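Local coordinates for 450aa long hypothetical fmu protein (Pyrococcus horikoshii, PDB 2YXL), which probably methylates cytosine in RNA at carbon 5 with S-adenosyl-L-methionine as methyl donor, at residues I189-L194 with G239-Q244; G285-F290 with I309-P314; P419-F424 with P433-T438. All coordinates share one frame; numbering follows the deposited sequence.

Contact 1 (I189-L194 with G239-Q244)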
loop_
_atom_site.group_PDB
_atom_site.type_symbol
_atom_site.label_atom_id
_atom_site.label_comp_id
_atom_site.label_asym_id
_atom_site.label_seq_id
_atom_site.Cartn_x
_atom_site.Cartn_y
_atom_site.Cartn_z
ATOM N N ILE A 189 9.247 -5.940 6.573
ATOM C CA ILE A 189 10.457 -5.861 5.743
ATOM C C ILE A 189 10.987 -7.248 5.376
ATOM O O ILE A 189 10.760 -8.218 6.099
ATOM C CB ILE A 189 11.599 -5.036 6.419
ATOM C CG1 ILE A 189 12.003 -5.644 7.773
ATOM C CG2 ILE A 189 11.204 -3.565 6.565
ATOM C CD1 ILE A 189 13.347 -5.164 8.298
ATOM N N ARG A 190 11.686 -7.335 4.245
ATOM C CA ARG A 190 12.353 -8.573 3.847
ATOM C C ARG A 190 13.864 -8.410 3.951
ATOM O O ARG A 190 14.410 -7.365 3.591
ATOM C CB ARG A 190 11.963 -8.987 2.425
ATOM C CG ARG A 190 12.202 -10.466 2.139
ATOM C CD ARG A 190 11.999 -10.832 0.671
ATOM N NE ARG A 190 13.124 -10.411 -0.162
ATOM C CZ ARG A 190 13.079 -9.433 -1.065
ATOM N NH1 ARG A 190 11.953 -8.759 -1.288
ATOM N NH2 ARG A 190 14.166 -9.136 -1.758
ATOM N N VAL A 191 14.527 -9.449 4.454
ATOM C CA VAL A 191 15.981 -9.474 4.559
ATOM C C VAL A 191 16.585 -10.016 3.263
ATOM O O VAL A 191 16.219 -11.099 2.798
ATOM C CB VAL A 191 16.449 -10.313 5.785
ATOM C CG1 VAL A 191 17.955 -10.561 5.751
ATOM C CG2 VAL A 191 16.060 -9.621 7.080
ATOM N N ASN A 192 17.500 -9.242 2.683
ATOM C CA ASN A 192 18.201 -9.623 1.461
ATOM C C ASN A 192 19.272 -10.675 1.750
ATOM O O ASN A 192 20.388 -10.343 2.164
ATOM C CB ASN A 192 18.807 -8.376 0.796
ATOM C CG ASN A 192 19.503 -8.676 -0.530
ATOM O OD1 ASN A 192 20.299 -7.871 -1.010
ATOM N ND2 ASN A 192 19.201 -9.822 -1.126
ATOM N N THR A 193 18.919 -11.941 1.523
ATOM C CA THR A 193 19.807 -13.079 1.795
ATOM C C THR A 193 21.086 -13.040 0.963
ATOM O O THR A 193 22.095 -13.643 1.326
ATOM C CB THR A 193 19.104 -14.430 1.548
ATOM O OG1 THR A 193 18.573 -14.462 0.217
ATOM C CG2 THR A 193 17.983 -14.645 2.554
ATOM N N LEU A 194 21.027 -12.314 -0.147
ATOM C CA LEU A 194 22.151 -12.157 -1.055
ATOM C C LEU A 194 23.256 -11.284 -0.450
ATOM O O LEU A 194 24.397 -11.307 -0.916
ATOM C CB LEU A 194 21.649 -11.544 -2.363
ATOM C CG LEU A 194 22.221 -12.022 -3.694
ATOM C CD1 LEU A 194 21.130 -11.981 -4.755
ATOM C CD2 LEU A 194 23.423 -11.184 -4.112
ATOM N N GLY A 239 21.635 -2.099 1.627
ATOM C CA GLY A 239 20.799 -2.987 0.821
ATOM C C GLY A 239 20.536 -4.337 1.458
ATOM O O GLY A 239 20.378 -5.342 0.760
ATOM N N LYS A 240 20.485 -4.357 2.787
ATOM C CA LYS A 240 20.247 -5.587 3.537
ATOM C C LYS A 240 18.756 -5.849 3.739
ATOM O O LYS A 240 18.350 -6.998 3.941
ATOM C CB LYS A 240 20.963 -5.545 4.892
ATOM C CG LYS A 240 22.484 -5.482 4.800
ATOM C CD LYS A 240 23.132 -5.476 6.179
ATOM C CE LYS A 240 24.647 -5.466 6.070
ATOM N NZ LYS A 240 25.297 -5.354 7.404
ATOM N N ILE A 241 17.954 -4.784 3.688
ATOM C CA ILE A 241 16.504 -4.872 3.908
ATOM C C ILE A 241 15.684 -4.056 2.903
ATOM O O ILE A 241 16.137 -3.021 2.403
ATOM C CB ILE A 241 16.097 -4.447 5.350
ATOM C CG1 ILE A 241 16.509 -2.997 5.638
ATOM C CG2 ILE A 241 16.675 -5.409 6.386
ATOM C CD1 ILE A 241 15.674 -2.318 6.703
ATOM N N ILE A 242 14.471 -4.532 2.625
ATOM C CA ILE A 242 13.529 -3.851 1.735
ATOM C C ILE A 242 12.106 -3.980 2.292
ATOM O O ILE A 242 11.749 -5.018 2.853
ATOM C CB ILE A 242 13.619 -4.398 0.272
ATOM C CG1 ILE A 242 12.719 -3.595 -0.679
ATOM C CG2 ILE A 242 13.314 -5.907 0.214
ATOM C CD1 ILE A 242 13.001 -3.820 -2.167
ATOM N N VAL A 243 11.307 -2.923 2.154
ATOM C CA VAL A 243 9.918 -2.939 2.622
ATOM C C VAL A 243 9.068 -3.835 1.724
ATOM O O VAL A 243 8.919 -3.570 0.535
ATOM C CB VAL A 243 9.297 -1.512 2.683
ATOM C CG1 VAL A 243 7.857 -1.565 3.196
ATOM C CG2 VAL A 243 10.130 -0.595 3.567
ATOM N N GLN A 244 8.527 -4.902 2.303
ATOM C CA GLN A 244 7.655 -5.827 1.584
ATOM C C GLN A 244 6.736 -6.552 2.559
ATOM O O GLN A 244 7.170 -6.977 3.630
ATOM C CB GLN A 244 8.474 -6.850 0.778
ATOM C CG GLN A 244 7.620 -7.814 -0.040
ATOM C CD GLN A 244 8.424 -8.777 -0.899
ATOM O OE1 GLN A 244 9.205 -9.588 -0.391
ATOM N NE2 GLN A 244 8.212 -8.712 -2.211
#
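Arg190 and Ile242 form the hydrogen-bonded pair at the middle of an antiparallel ladder that adds strand 241-243 to the edge of the small four-stranded sheet. Arg190 N donates to Ile242 O at 2.7 Å, and Ile242 N returns the bond to Arg190 O. Past the strand ends, Asn192 N still reaches Lys240 O, just after the Schellman motif in which Gly239, with the positive phi that glycine tolerates, ends helix 234-237.

Arg190 CB and CG, the latter anti to the backbone N (chi1 -159°), lie loosely near Gln244 OE1; CD comes to 3.2 Å from that oxygen, and NE is farther off again. The chain bends at chi3 (76°), which sets NE; beyond it CZ rests 3.8 Å from Ile242 CG2, a methyl over one guanidinium face and near NH2. NH1 donates to Gln244 OE1 at 3.0 Å; the oxygen lies near the guanidinium plane, whereas the donor stands above the amide carbonyl plane. NH2 makes a salt bridge with Glu279.

On the other face, Ile189 CD1 meets Ile241 CG2 at 3.8 Å, branched side chains suited to a greasy strand surface that Val201 of helix 198-207 touches.

The buried charge is probably balanced mainly by Glu279, with Gln244 and, weakly, Gly272 O as further acceptors. The Gln244 side chain also touches Lys273 and, nearest atoms about 5 Å apart, lies beside the bound sinefungin.

Contact 2 (G285-F290 with I309-P314)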
loop_
_atom_site.group_PDB
_atom_site.type_symbol
_atom_site.label_atom_id
_atom_site.label_comp_id
_atom_site.label_asym_id
_atom_site.label_seq_id
_atom_site.Cartn_x
_atom_site.Cartn_y
_atom_site.Cartn_z
ATOM N N GLY A 285 21.326 -16.287 -13.752
ATOM C CA GLY A 285 20.241 -16.331 -14.730
ATOM C C GLY A 285 19.936 -14.959 -15.304
ATOM O O GLY A 285 20.833 -14.127 -15.446
ATOM N N LYS A 286 18.667 -14.725 -15.633
ATOM C CA LYS A 286 18.241 -13.455 -16.222
ATOM C C LYS A 286 16.801 -13.099 -15.847
ATOM O O LYS A 286 15.911 -13.951 -15.884
ATOM C CB LYS A 286 18.401 -13.500 -17.747
ATOM C CG LYS A 286 18.509 -12.130 -18.415
ATOM C CD LYS A 286 19.037 -12.234 -19.844
ATOM C CE LYS A 286 20.543 -12.484 -19.873
ATOM N NZ LYS A 286 21.056 -12.671 -21.256
ATOM N N ILE A 287 16.584 -11.838 -15.479
ATOM C CA ILE A 287 15.241 -11.330 -15.202
ATOM C C ILE A 287 14.928 -10.115 -16.074
ATOM O O ILE A 287 15.620 -9.097 -16.009
ATOM C CB ILE A 287 15.036 -10.961 -13.705
ATOM C CG1 ILE A 287 15.328 -12.161 -12.797
ATOM C CG2 ILE A 287 13.613 -10.434 -13.468
ATOM C CD1 ILE A 287 15.503 -11.805 -11.332
ATOM N N TYR A 288 13.885 -10.238 -16.890
ATOM C CA TYR A 288 13.366 -9.109 -17.655
ATOM C C TYR A 288 12.279 -8.417 -16.839
ATOM O O TYR A 288 11.258 -9.027 -16.505
ATOM C CB TYR A 288 12.820 -9.566 -19.014
ATOM C CG TYR A 288 13.876 -10.064 -19.984
ATOM C CD1 TYR A 288 14.052 -11.428 -20.212
ATOM C CD2 TYR A 288 14.695 -9.169 -20.677
ATOM C CE1 TYR A 288 15.018 -11.891 -21.104
ATOM C CE2 TYR A 288 15.665 -9.623 -21.571
ATOM C CZ TYR A 288 15.819 -10.985 -21.778
ATOM O OH TYR A 288 16.774 -11.440 -22.658
ATOM N N ALA A 289 12.508 -7.146 -16.517
ATOM C CA ALA A 289 11.603 -6.378 -15.664
ATOM C C ALA A 289 10.915 -5.237 -16.416
ATOM O O ALA A 289 11.546 -4.238 -16.765
ATOM C CB ALA A 289 12.351 -5.850 -14.445
ATOM N N PHE A 290 9.614 -5.399 -16.650
ATOM C CA PHE A 290 8.817 -4.427 -17.396
ATOM C C PHE A 290 8.015 -3.513 -16.477
ATOM O O PHE A 290 7.427 -3.973 -15.496
ATOM C CB PHE A 290 7.856 -5.143 -18.348
ATOM C CG PHE A 290 8.535 -5.874 -19.472
ATOM C CD1 PHE A 290 8.948 -7.195 -19.315
ATOM C CD2 PHE A 290 8.750 -5.246 -20.695
ATOM C CE1 PHE A 290 9.574 -7.876 -20.356
ATOM C CE2 PHE A 290 9.375 -5.920 -21.743
ATOM C CZ PHE A 290 9.787 -7.237 -21.572
ATOM N N ILE A 309 22.184 -7.003 -6.804
ATOM C CA ILE A 309 21.595 -7.753 -7.914
ATOM C C ILE A 309 22.303 -7.363 -9.216
ATOM O O ILE A 309 22.611 -6.189 -9.434
ATOM C CB ILE A 309 20.070 -7.483 -8.058
ATOM C CG1 ILE A 309 19.354 -7.459 -6.690
ATOM C CG2 ILE A 309 19.432 -8.464 -9.048
ATOM C CD1 ILE A 309 19.337 -8.780 -5.925
ATOM N N LYS A 310 22.555 -8.352 -10.071
ATOM C CA LYS A 310 23.292 -8.123 -11.316
ATOM C C LYS A 310 22.716 -8.845 -12.544
ATOM O O LYS A 310 23.286 -8.772 -13.636
ATOM C CB LYS A 310 24.779 -8.466 -11.127
ATOM C CG LYS A 310 25.057 -9.868 -10.600
ATOM C CD LYS A 310 26.544 -10.075 -10.364
ATOM C CE LYS A 310 26.839 -11.485 -9.879
ATOM N NZ LYS A 310 28.302 -11.715 -9.723
ATOM N N ILE A 311 21.583 -9.519 -12.365
ATOM C CA ILE A 311 20.981 -10.319 -13.435
ATOM C C ILE A 311 19.671 -9.738 -13.976
ATOM O O ILE A 311 18.967 -10.392 -14.751
ATOM C CB ILE A 311 20.740 -11.785 -12.988
ATOM C CG1 ILE A 311 19.764 -11.841 -11.807
ATOM C CG2 ILE A 311 22.068 -12.474 -12.666
ATOM C CD1 ILE A 311 19.002 -13.143 -11.697
ATOM N N VAL A 312 19.352 -8.512 -13.569
ATOM C CA VAL A 312 18.096 -7.877 -13.963
ATOM C C VAL A 312 18.300 -6.886 -15.107
ATOM O O VAL A 312 19.103 -5.955 -15.006
ATOM C CB VAL A 312 17.391 -7.193 -12.757
ATOM C CG1 VAL A 312 16.210 -6.336 -13.221
ATOM C CG2 VAL A 312 16.922 -8.236 -11.753
ATOM N N LYS A 313 17.571 -7.111 -16.198
ATOM C CA LYS A 313 17.551 -6.187 -17.324
ATOM C C LYS A 313 16.228 -5.424 -17.321
ATOM O O LYS A 313 15.184 -5.987 -17.662
ATOM C CB LYS A 313 17.764 -6.926 -18.650
ATOM C CG LYS A 313 19.159 -7.518 -18.812
ATOM C CD LYS A 313 19.368 -8.105 -20.200
ATOM C CE LYS A 313 20.763 -8.698 -20.340
ATOM N NZ LYS A 313 21.021 -9.205 -21.717
ATOM N N PRO A 314 16.267 -4.141 -16.915
ATOM C CA PRO A 314 15.056 -3.325 -16.835
ATOM C C PRO A 314 14.610 -2.788 -18.198
ATOM O O PRO A 314 15.442 -2.369 -19.010
ATOM C CB PRO A 314 15.465 -2.183 -15.901
ATOM C CG PRO A 314 16.942 -2.061 -16.061
ATOM C CD PRO A 314 17.473 -3.395 -16.504
#
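Ile287 and Ile311 meet through their terminal methyls, CD1 to CD1 at 3.8 Å, at the apolar centre of a parallel strand pair. Ile311 CG1 lies between its own backbone N and carbonyl carbon (chi1 62°), leaving CG2 to sit against Gly285 O. Ile287 CB also receives Val312 CG2 at 3.8 Å, while the other branch of that valine, CG1, leans on Ala289 CB. Branched residues fill this side well, and the small Ala289 also touches Ala268 of the predicted S-adenosyl-L-methionine site.

In the backbone ladder, Ile287 N donates to Ile311 O at 2.9 Å, Lys313 N to Ile287 O at 2.8 Å, and Ala289 N to Lys313 O at 3.1 Å.

On the opposite face the chemistry turns polar. The extended Lys313 chain lays CD obliquely against Tyr288 CE2 at 4.2 Å and brings CE to 3.8 Å from Lys286 CE. Lys286 NZ and Lys313 NZ are 3.5 Å apart and probably repel; it is the aliphatic stems that pack.

Helix 294-306 links these strands in a beta-alpha-beta unit of the Rossmann-like methyltransferase sheet. Strand 262-265 pairs along the far side of 286-290, helix 272-280 packs on Ile287, and helix 294-306 on Ala289 and Pro314.

Contact 3 (P419-F424 with P433-T438)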
loop_
_atom_site.group_PDB
_atom_site.type_symbol
_atom_site.label_atom_id
_atom_site.label_comp_id
_atom_site.label_asym_id
_atom_site.label_seq_id
_atom_site.Cartn_x
_atom_site.Cartn_y
_atom_site.Cartn_z
ATOM N N PRO A 419 1.104 -20.770 2.224
ATOM C CA PRO A 419 0.780 -20.916 3.640
ATOM C C PRO A 419 -0.607 -20.389 4.027
ATOM O O PRO A 419 -0.969 -20.413 5.205
ATOM C CB PRO A 419 1.864 -20.067 4.306
ATOM C CG PRO A 419 2.218 -18.992 3.253
ATOM C CD PRO A 419 1.581 -19.406 1.940
ATOM N N TYR A 420 -1.374 -19.923 3.048
ATOM C CA TYR A 420 -2.646 -19.263 3.334
ATOM C C TYR A 420 -3.862 -20.148 3.057
ATOM O O TYR A 420 -3.796 -21.367 3.202
ATOM C CB TYR A 420 -2.737 -17.917 2.602
ATOM C CG TYR A 420 -1.594 -16.969 2.908
ATOM C CD1 TYR A 420 -0.661 -16.634 1.925
ATOM C CD2 TYR A 420 -1.439 -16.411 4.183
ATOM C CE1 TYR A 420 0.394 -15.762 2.198
ATOM C CE2 TYR A 420 -0.388 -15.541 4.466
ATOM C CZ TYR A 420 0.524 -15.220 3.468
ATOM O OH TYR A 420 1.566 -14.361 3.734
ATOM N N ASP A 421 -4.970 -19.523 2.666
ATOM C CA ASP A 421 -6.251 -20.211 2.534
ATOM C C ASP A 421 -6.678 -20.420 1.078
ATOM O O ASP A 421 -6.119 -19.795 0.176
ATOM C CB ASP A 421 -7.324 -19.445 3.315
ATOM C CG ASP A 421 -7.139 -19.553 4.821
ATOM O OD1 ASP A 421 -6.193 -20.241 5.272
ATOM O OD2 ASP A 421 -7.944 -18.949 5.556
ATOM N N PRO A 422 -7.657 -21.317 0.841
ATOM C CA PRO A 422 -8.156 -21.514 -0.518
ATOM C C PRO A 422 -8.913 -20.293 -1.025
ATOM O O PRO A 422 -9.617 -19.637 -0.251
ATOM C CB PRO A 422 -9.125 -22.697 -0.376
ATOM C CG PRO A 422 -8.801 -23.325 0.935
ATOM C CD PRO A 422 -8.336 -22.208 1.800
ATOM N N GLY A 423 -8.754 -19.993 -2.312
ATOM C CA GLY A 423 -9.562 -18.973 -2.979
ATOM C C GLY A 423 -10.920 -19.537 -3.364
ATOM O O GLY A 423 -11.281 -20.642 -2.956
ATOM N N PHE A 424 -11.673 -18.786 -4.161
ATOM C CA PHE A 424 -13.021 -19.211 -4.551
ATOM C C PHE A 424 -13.021 -20.154 -5.757
ATOM O O PHE A 424 -14.038 -20.774 -6.075
ATOM C CB PHE A 424 -13.940 -18.002 -4.745
ATOM C CG PHE A 424 -14.163 -17.214 -3.483
ATOM C CD1 PHE A 424 -13.367 -16.112 -3.182
ATOM C CD2 PHE A 424 -15.152 -17.594 -2.577
ATOM C CE1 PHE A 424 -13.561 -15.385 -2.005
ATOM C CE2 PHE A 424 -15.357 -16.876 -1.397
ATOM C CZ PHE A 424 -14.559 -15.768 -1.112
ATOM N N PRO A 433 -6.311 -10.061 5.752
ATOM C CA PRO A 433 -5.827 -9.308 6.917
ATOM C C PRO A 433 -6.325 -9.864 8.252
ATOM O O PRO A 433 -5.540 -9.990 9.191
ATOM C CB PRO A 433 -6.384 -7.897 6.681
ATOM C CG PRO A 433 -6.611 -7.820 5.209
ATOM C CD PRO A 433 -7.026 -9.191 4.797
ATOM N N HIS A 434 -7.609 -10.209 8.320
ATOM C CA HIS A 434 -8.228 -10.677 9.564
ATOM C C HIS A 434 -7.897 -12.131 9.902
ATOM O O HIS A 434 -8.068 -12.555 11.046
ATOM C CB HIS A 434 -9.748 -10.452 9.532
ATOM C CG HIS A 434 -10.461 -11.239 8.475
ATOM N ND1 HIS A 434 -10.266 -11.027 7.126
ATOM C CD2 HIS A 434 -11.380 -12.229 8.570
ATOM C CE1 HIS A 434 -11.025 -11.859 6.437
ATOM N NE2 HIS A 434 -11.712 -12.598 7.290
ATOM N N ARG A 435 -7.422 -12.887 8.913
ATOM C CA ARG A 435 -7.005 -14.275 9.136
ATOM C C ARG A 435 -5.493 -14.421 9.301
ATOM O O ARG A 435 -5.034 -15.274 10.055
ATOM C CB ARG A 435 -7.468 -15.186 7.994
ATOM C CG ARG A 435 -8.973 -15.297 7.817
ATOM C CD ARG A 435 -9.302 -16.340 6.764
ATOM N NE ARG A 435 -10.596 -16.107 6.124
ATOM C CZ ARG A 435 -11.027 -16.742 5.034
ATOM N NH1 ARG A 435 -10.269 -17.656 4.440
ATOM N NH2 ARG A 435 -12.222 -16.457 4.532
ATOM N N HIS A 436 -4.723 -13.593 8.597
ATOM C CA HIS A 436 -3.283 -13.839 8.462
ATOM C C HIS A 436 -2.362 -12.694 8.878
ATOM O O HIS A 436 -1.145 -12.862 8.892
ATOM C CB HIS A 436 -2.950 -14.269 7.029
ATOM C CG HIS A 436 -3.761 -15.427 6.538
ATOM N ND1 HIS A 436 -4.687 -15.309 5.524
ATOM C CD2 HIS A 436 -3.784 -16.724 6.921
ATOM C CE1 HIS A 436 -5.242 -16.487 5.299
ATOM N NE2 HIS A 436 -4.712 -17.363 6.135
ATOM N N SER A 437 -2.936 -11.541 9.212
ATOM C CA SER A 437 -2.157 -10.349 9.590
ATOM C C SER A 437 -1.156 -9.910 8.514
ATOM O O SER A 437 -0.038 -9.481 8.813
ATOM C CB SER A 437 -1.459 -10.549 10.940
ATOM O OG SER A 437 -2.413 -10.665 11.977
ATOM N N THR A 438 -1.572 -10.047 7.263
ATOM C CA THR A 438 -0.858 -9.486 6.122
ATOM C C THR A 438 -1.922 -8.848 5.228
ATOM O O THR A 438 -3.108 -8.930 5.542
ATOM C CB THR A 438 -0.011 -10.565 5.384
ATOM O OG1 THR A 438 0.861 -9.939 4.436
ATOM C CG2 THR A 438 -0.894 -11.604 4.683
#
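A short beta hairpin, strands 421-422 and 429-431, runs into the single-turn helix 433-436 in the C-terminal part of the methyltransferase domain, and here its first strand folds back on that turn. Tyr420 approaches His436 in an edge-to-face (T-shaped) pair with planes at 67°: Tyr420 CD2 hangs over the centre of the imidazole, 3.5 Å from His436 CG, and Tyr420 CB adds a CH-pi contact over the same face. The opposite face is covered by CB of Arg435. His436 ND1 bonds to Trp432 N, which helps hold the ring's rotation; NE2 then faces Asp421 OD1 in a weak hydrogen bond of 3.3 Å.

An aspartate suits this place because its two oxygens can accept from His436 and Arg435 at once, and the extended arginine chain, with CD anti to CA (chi2 -174°), carries its guanidinium to Asp421 and, through NH2, Glu172.

At the far end, Tyr420 OH bonds to Glu246 and Thr438 OG1 to Ala247, so both pieces are anchored to helix 246-255; Thr438 CG2 lies 3.8 Å from Tyr420 OH. In the salt bridge, Arg435 NH1 donates to the anti lone pair of Asp421 OD2 at 2.9 Å, with that oxygen near the guanidinium plane.

From the N terminus, contact 1 comes first: 189-194 pairs with 239-244 across 44 intervening residues, closing a loop that holds helix 198-207 and strands 212-214 and 221-225 of the same small sheet. Contact 2 then closes a shorter loop of 18 residues around helix 294-306, and contact 3 the shortest, eight residues from hairpin to helical turn. The three follow in series, none crossing or enclosing another. Contacts 1 and 2 touch where the loop after strand 186-191 meets the loop before strand 312-315, Leu194 CD1 packing on Ile309 CD1 at 3.9 Å. Contact 3 reaches the larger methyltransferase sheet too, but its centre lies about 30 Å from that of contact 2.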